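Local structure of hydrogenase 2 maturation peptidase (Thaumarchaeota archaeon SCGC AB-539-E09, 5TTX) at residues D23-R28 with T124-I129; G77-S82 with T147-D152. The protein is probably an endopeptidase that matures the large subunit of a nickel-iron hydrogenase by removing a C-terminal extension, as its relatives do. All coordinates share one frame; numbering follows the deposited sequence.

Contact 1: D23-R28 with T124-I129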
loop_
_atom_site.group_PDB
_atom_site.type_symbol
_atom_site.label_atom_id
_atom_site.label_comp_id
_atom_site.label_asym_id
_atom_site.label_seq_id
_atom_site.Cartn_x
_atom_site.Cartn_y
_atom_site.Cartn_z
ATOM N N ASP A 23 -16.932 -47.558 0.654
ATOM C CA ASP A 23 -15.962 -46.464 0.697
ATOM C C ASP A 23 -14.646 -46.847 0.056
ATOM O O ASP A 23 -13.806 -45.969 -0.166
ATOM C CB ASP A 23 -15.693 -46.008 2.129
ATOM C CG ASP A 23 -15.159 -44.588 2.194
ATOM O OD1 ASP A 23 -15.695 -43.737 1.444
ATOM O OD2 ASP A 23 -14.234 -44.302 2.998
ATOM N N GLY A 24 -14.429 -48.134 -0.211
ATOM C CA GLY A 24 -13.269 -48.542 -0.970
ATOM C C GLY A 24 -13.399 -48.395 -2.473
ATOM O O GLY A 24 -12.529 -48.875 -3.196
ATOM N N PHE A 25 -14.454 -47.742 -2.976
ATOM C CA PHE A 25 -14.573 -47.500 -4.419
ATOM C C PHE A 25 -13.297 -46.900 -5.024
ATOM O O PHE A 25 -12.748 -47.431 -5.996
ATOM C CB PHE A 25 -15.772 -46.587 -4.685
ATOM C CG PHE A 25 -15.767 -45.936 -6.051
ATOM C CD1 PHE A 25 -15.396 -44.588 -6.210
ATOM C CD2 PHE A 25 -16.156 -46.658 -7.174
ATOM C CE1 PHE A 25 -15.414 -43.984 -7.487
ATOM C CE2 PHE A 25 -16.173 -46.062 -8.450
ATOM C CZ PHE A 25 -15.820 -44.750 -8.613
ATOM N N GLY A 26 -12.816 -45.781 -4.473
ATOM C CA GLY A 26 -11.685 -45.083 -5.062
ATOM C C GLY A 26 -10.417 -45.923 -5.136
ATOM O O GLY A 26 -9.819 -46.084 -6.203
ATOM N N PRO A 27 -9.966 -46.448 -3.989
ATOM C CA PRO A 27 -8.786 -47.334 -4.004
ATOM C C PRO A 27 -8.957 -48.542 -4.893
ATOM O O PRO A 27 -7.967 -49.022 -5.472
ATOM C CB PRO A 27 -8.637 -47.745 -2.532
ATOM C CG PRO A 27 -9.224 -46.557 -1.740
ATOM C CD PRO A 27 -10.357 -46.038 -2.621
ATOM N N ARG A 28 -10.183 -49.061 -5.018
ATOM C CA ARG A 28 -10.391 -50.223 -5.872
ATOM C C ARG A 28 -10.312 -49.851 -7.360
ATOM O O ARG A 28 -9.909 -50.684 -8.175
ATOM C CB ARG A 28 -11.722 -50.892 -5.523
ATOM C CG ARG A 28 -11.703 -51.698 -4.192
ATOM C CD ARG A 28 -10.954 -53.045 -4.321
ATOM N NE ARG A 28 -11.594 -53.859 -5.336
ATOM C CZ ARG A 28 -12.550 -54.750 -5.084
ATOM N NH1 ARG A 28 -12.965 -54.967 -3.829
ATOM N NH2 ARG A 28 -13.096 -55.418 -6.088
ATOM N N THR A 124 -10.496 -32.866 -11.476
ATOM C CA THR A 124 -11.688 -33.633 -11.829
ATOM C C THR A 124 -12.014 -34.569 -10.661
ATOM O O THR A 124 -11.115 -35.161 -10.057
ATOM C CB THR A 124 -11.487 -34.438 -13.124
ATOM O OG1 THR A 124 -11.452 -33.562 -14.249
ATOM C CG2 THR A 124 -12.630 -35.467 -13.359
ATOM N N LEU A 125 -13.295 -34.678 -10.317
ATOM C CA LEU A 125 -13.710 -35.503 -9.189
ATOM C C LEU A 125 -14.788 -36.446 -9.686
ATOM O O LEU A 125 -15.741 -36.015 -10.347
ATOM C CB LEU A 125 -14.227 -34.688 -7.998
ATOM C CG LEU A 125 -13.243 -33.776 -7.284
ATOM C CD1 LEU A 125 -13.411 -32.324 -7.786
ATOM C CD2 LEU A 125 -13.460 -33.862 -5.817
ATOM N N ILE A 126 -14.587 -37.732 -9.420
ATOM C CA ILE A 126 -15.520 -38.778 -9.785
ATOM C C ILE A 126 -15.980 -39.430 -8.490
ATOM O O ILE A 126 -15.191 -40.099 -7.799
ATOM C CB ILE A 126 -14.873 -39.800 -10.730
ATOM C CG1 ILE A 126 -14.572 -39.133 -12.088
ATOM C CG2 ILE A 126 -15.759 -41.023 -10.871
ATOM C CD1 ILE A 126 -13.601 -39.934 -12.955
ATOM N N GLY A 127 -17.242 -39.216 -8.142
ATOM C CA GLY A 127 -17.825 -39.791 -6.947
ATOM C C GLY A 127 -18.741 -40.936 -7.331
ATOM O O GLY A 127 -19.339 -40.931 -8.416
ATOM N N CYS A 128 -18.853 -41.910 -6.425
ATOM C CA CYS A 128 -19.709 -43.075 -6.581
ATOM C C CYS A 128 -20.693 -43.168 -5.421
ATOM O O CYS A 128 -20.290 -43.107 -4.256
ATOM C CB CYS A 128 -18.870 -44.355 -6.636
ATOM S SG CYS A 128 -19.890 -45.826 -6.740
ATOM N N ILE A 129 -21.982 -43.296 -5.726
ATOM C CA ILE A 129 -22.964 -43.467 -4.658
ATOM C C ILE A 129 -22.814 -44.875 -4.101
ATOM O O ILE A 129 -22.917 -45.835 -4.864
ATOM C CB ILE A 129 -24.390 -43.243 -5.146
ATOM C CG1 ILE A 129 -24.526 -41.819 -5.704
ATOM C CG2 ILE A 129 -25.401 -43.522 -3.988
ATOM C CD1 ILE A 129 -25.923 -41.504 -6.218
#

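Contact 2: G77-S82 with T147-D152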
loop_
_atom_site.group_PDB
_atom_site.type_symbol
_atom_site.label_atom_id
_atom_site.label_comp_id
_atom_site.label_asym_id
_atom_site.label_seq_id
_atom_site.Cartn_x
_atom_site.Cartn_y
_atom_site.Cartn_z
ATOM N N GLY A 77 -23.983 -47.264 -7.059
ATOM C CA GLY A 77 -23.256 -47.435 -8.305
ATOM C C GLY A 77 -23.427 -46.299 -9.300
ATOM O O GLY A 77 -22.786 -46.316 -10.344
ATOM N N ARG A 78 -24.309 -45.339 -9.037
ATOM C CA ARG A 78 -24.346 -44.136 -9.856
ATOM C C ARG A 78 -23.036 -43.356 -9.705
ATOM O O ARG A 78 -22.490 -43.221 -8.606
ATOM C CB ARG A 78 -25.555 -43.277 -9.446
ATOM C CG ARG A 78 -25.663 -41.934 -10.099
ATOM C CD ARG A 78 -25.998 -42.024 -11.577
ATOM N NE ARG A 78 -27.212 -42.792 -11.842
ATOM C CZ ARG A 78 -28.462 -42.387 -11.630
ATOM N NH1 ARG A 78 -29.467 -43.204 -11.928
ATOM N NH2 ARG A 78 -28.723 -41.184 -11.127
ATOM N N LEU A 79 -22.511 -42.874 -10.819
ATOM C CA LEU A 79 -21.274 -42.104 -10.833
ATOM C C LEU A 79 -21.581 -40.633 -11.074
ATOM O O LEU A 79 -22.572 -40.285 -11.720
ATOM C CB LEU A 79 -20.292 -42.601 -11.912
ATOM C CG LEU A 79 -19.604 -43.941 -11.638
ATOM C CD1 LEU A 79 -18.615 -44.313 -12.792
ATOM C CD2 LEU A 79 -18.908 -43.936 -10.279
ATOM N N SER A 80 -20.704 -39.776 -10.564
ATOM C CA SER A 80 -20.890 -38.329 -10.598
ATOM C C SER A 80 -19.545 -37.685 -10.890
ATOM O O SER A 80 -18.606 -37.824 -10.098
ATOM C CB SER A 80 -21.434 -37.821 -9.262
ATOM O OG SER A 80 -22.133 -36.622 -9.447
ATOM N N LYS A 81 -19.442 -36.975 -12.003
ATOM C CA LYS A 81 -18.201 -36.311 -12.368
ATOM C C LYS A 81 -18.374 -34.816 -12.156
ATOM O O LYS A 81 -19.369 -34.234 -12.589
ATOM C CB LYS A 81 -17.816 -36.608 -13.823
ATOM C CG LYS A 81 -16.492 -35.971 -14.262
ATOM C CD LYS A 81 -16.111 -36.402 -15.677
ATOM C CE LYS A 81 -17.307 -36.324 -16.611
ATOM N NZ LYS A 81 -17.253 -35.100 -17.461
ATOM N N SER A 82 -17.410 -34.195 -11.501
ATOM C CA SER A 82 -17.451 -32.759 -11.315
ATOM C C SER A 82 -16.049 -32.200 -11.484
ATOM O O SER A 82 -15.048 -32.924 -11.490
ATOM C CB SER A 82 -18.021 -32.381 -9.929
ATOM O OG SER A 82 -17.330 -33.065 -8.909
ATOM N N THR A 147 -16.775 -49.520 -10.491
ATOM C CA THR A 147 -15.336 -49.348 -10.645
ATOM C C THR A 147 -14.934 -49.467 -12.112
ATOM O O THR A 147 -14.095 -48.702 -12.596
ATOM C CB THR A 147 -14.554 -50.359 -9.802
ATOM O OG1 THR A 147 -14.905 -51.696 -10.168
ATOM C CG2 THR A 147 -14.806 -50.142 -8.321
ATOM N N HIS A 148 -15.557 -50.389 -12.848
ATOM C CA HIS A 148 -15.206 -50.540 -14.256
ATOM C C HIS A 148 -15.680 -49.344 -15.063
ATOM O O HIS A 148 -14.987 -48.899 -15.981
ATOM C CB HIS A 148 -15.776 -51.853 -14.809
ATOM C CG HIS A 148 -15.266 -53.045 -14.074
ATOM N ND1 HIS A 148 -14.008 -53.565 -14.291
ATOM C CD2 HIS A 148 -15.802 -53.763 -13.063
ATOM C CE1 HIS A 148 -13.801 -54.568 -13.459
ATOM N NE2 HIS A 148 -14.877 -54.717 -12.712
ATOM N N ALA A 149 -16.852 -48.805 -14.721
ATOM C CA ALA A 149 -17.336 -47.595 -15.375
ATOM C C ALA A 149 -16.430 -46.405 -15.066
ATOM O O ALA A 149 -16.123 -45.596 -15.953
ATOM C CB ALA A 149 -18.770 -47.305 -14.932
ATOM N N ALA A 150 -15.988 -46.291 -13.815
ATOM C CA ALA A 150 -15.099 -45.202 -13.461
ATOM C C ALA A 150 -13.796 -45.319 -14.227
ATOM O O ALA A 150 -13.239 -44.310 -14.670
ATOM C CB ALA A 150 -14.852 -45.186 -11.948
ATOM N N VAL A 151 -13.320 -46.552 -14.431
ATOM C CA VAL A 151 -12.097 -46.757 -15.204
ATOM C C VAL A 151 -12.247 -46.138 -16.592
ATOM O O VAL A 151 -11.374 -45.406 -17.062
ATOM C CB VAL A 151 -11.757 -48.259 -15.269
ATOM C CG1 VAL A 151 -10.778 -48.583 -16.425
ATOM C CG2 VAL A 151 -11.172 -48.711 -13.951
ATOM N N ASP A 152 -13.383 -46.392 -17.244
ATOM C CA ASP A 152 -13.639 -45.780 -18.541
ATOM C C ASP A 152 -13.639 -44.262 -18.457
ATOM O O ASP A 152 -13.091 -43.591 -19.347
ATOM C CB ASP A 152 -14.963 -46.275 -19.115
ATOM C CG ASP A 152 -14.918 -47.743 -19.492
ATOM O OD1 ASP A 152 -13.797 -48.301 -19.647
ATOM O OD2 ASP A 152 -16.012 -48.335 -19.633
#

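Contact 1: D23-R28 with T124-I129
The side chain of C128 lies over one face of the F25 ring, where the start of helix 25-34 lies against the end of strand 122-128. Approaching along the first segment, the chain passes through a short 3-10 turn in which D23 is tied back by its OD2 to the backbone N of N17. G24 then takes the N-cap position, and G24 O accepts a hydrogen bond from R28 N (3.0 Å), which closes the first turn of the helix. F25 follows at once and carries the whole contact from this side. Its CG lies anti to the backbone N (chi1 163°), which carries the ring out from the helix onto the strand. C128 CB stands 3.3 Å from the F25 ring centroid and only 4° off the normal, a CH-pi contact that is almost exactly axial. The sulfur is set back over the same face, with C128 SG 4.2 Å from the F25 ring centroid and 23° off its normal, making a sulfur-aromatic contact. At the ring edge, near its plane, F25 CE1 comes within 3.9 Å of I126 O, while F25 CZ grazes I126 CG2 at 4.4 Å. Without the ring, as with an alanine here, C128 CB and SG would probably lose the aromatic face they lie over, and a gap would be likely to open between helix and strand. Since V143 and T147 of helix 141-158 and L67 of strand 63-69 also touch the ring, F25 belongs to the buried helix-on-sheet core of an alpha/beta fold of the HybD-like hydrogenase maturation protease type.

Contact 2: G77-S82 with T147-D152
L79 lays its CD1 methyl on the helix backbone between A149 and A150, and this one branch makes the whole contact. Its closest approach is not to a side chain: L79 CD1 lies 3.4 Å from A150 N, so the methyl rests on the peptide that links the two alanines. The A149 methyl adds a second contact, its CB 3.7 Å from L79 CD1, and A150 CB lies slightly farther off, 4.0 Å from the same L79 CD1. With two methyls as the only side chains here, the helix presents a low surface that lets a leucine tip reach its main chain, and the nearest CA atoms, of L79 and A150, are 7.4 Å apart. The leucine torsions account for the reach. CG sits anti to the carbonyl carbon (chi1 -72°), and CD1 continues anti to CA (chi2 -179°), so this branch projects farthest from the strand. No hydrogen bond crosses between the segments; the association is apolar, and the helix keeps its own bonding, with T147 O taking V151 N at 2.9 Å. The two alanines differ in setting: A149 is exposed, whereas A150 is buried, its methyl also touching F25, so L79 spans the boundary between core and surface. Strand 79-83 is the outermost strand of the sheet on this side within the chain, running antiparallel to strand 122-128. Helix 141-158 packs against it through L79 and also meets helix 25-34, where T147 and V151 touch L32. On the strand, S82 OG is hydrogen-bonded to Q95 NE2 of a second subunit, leaving helix 141-158 beside L79 and the neighbouring copy of the protein beside S82.

How the contacts relate
The centres of contacts 1 and 2 lie about 8 Å apart, and the two touch directly. Their strands are neighbours: G127 N meets S80 O at 2.8 Å, and S82 N meets L125 O at 2.7 Å, both probable hydrogen bonds. Their helices join too, through F25 CZ and A150 CB, 3.5 Å apart. Along the chain the segments alternate, 23-28, 77-82, 124-129, then 147-152, so the two connections cross. Helices 25-34 and 141-158 lie on the same face of the mixed sheet, near its 79-83 edge; the strand order is 2-1-3-5-4, with the edge strand 79-83 antiparallel to its neighbour, an arrangement that matches the HybD-like fold.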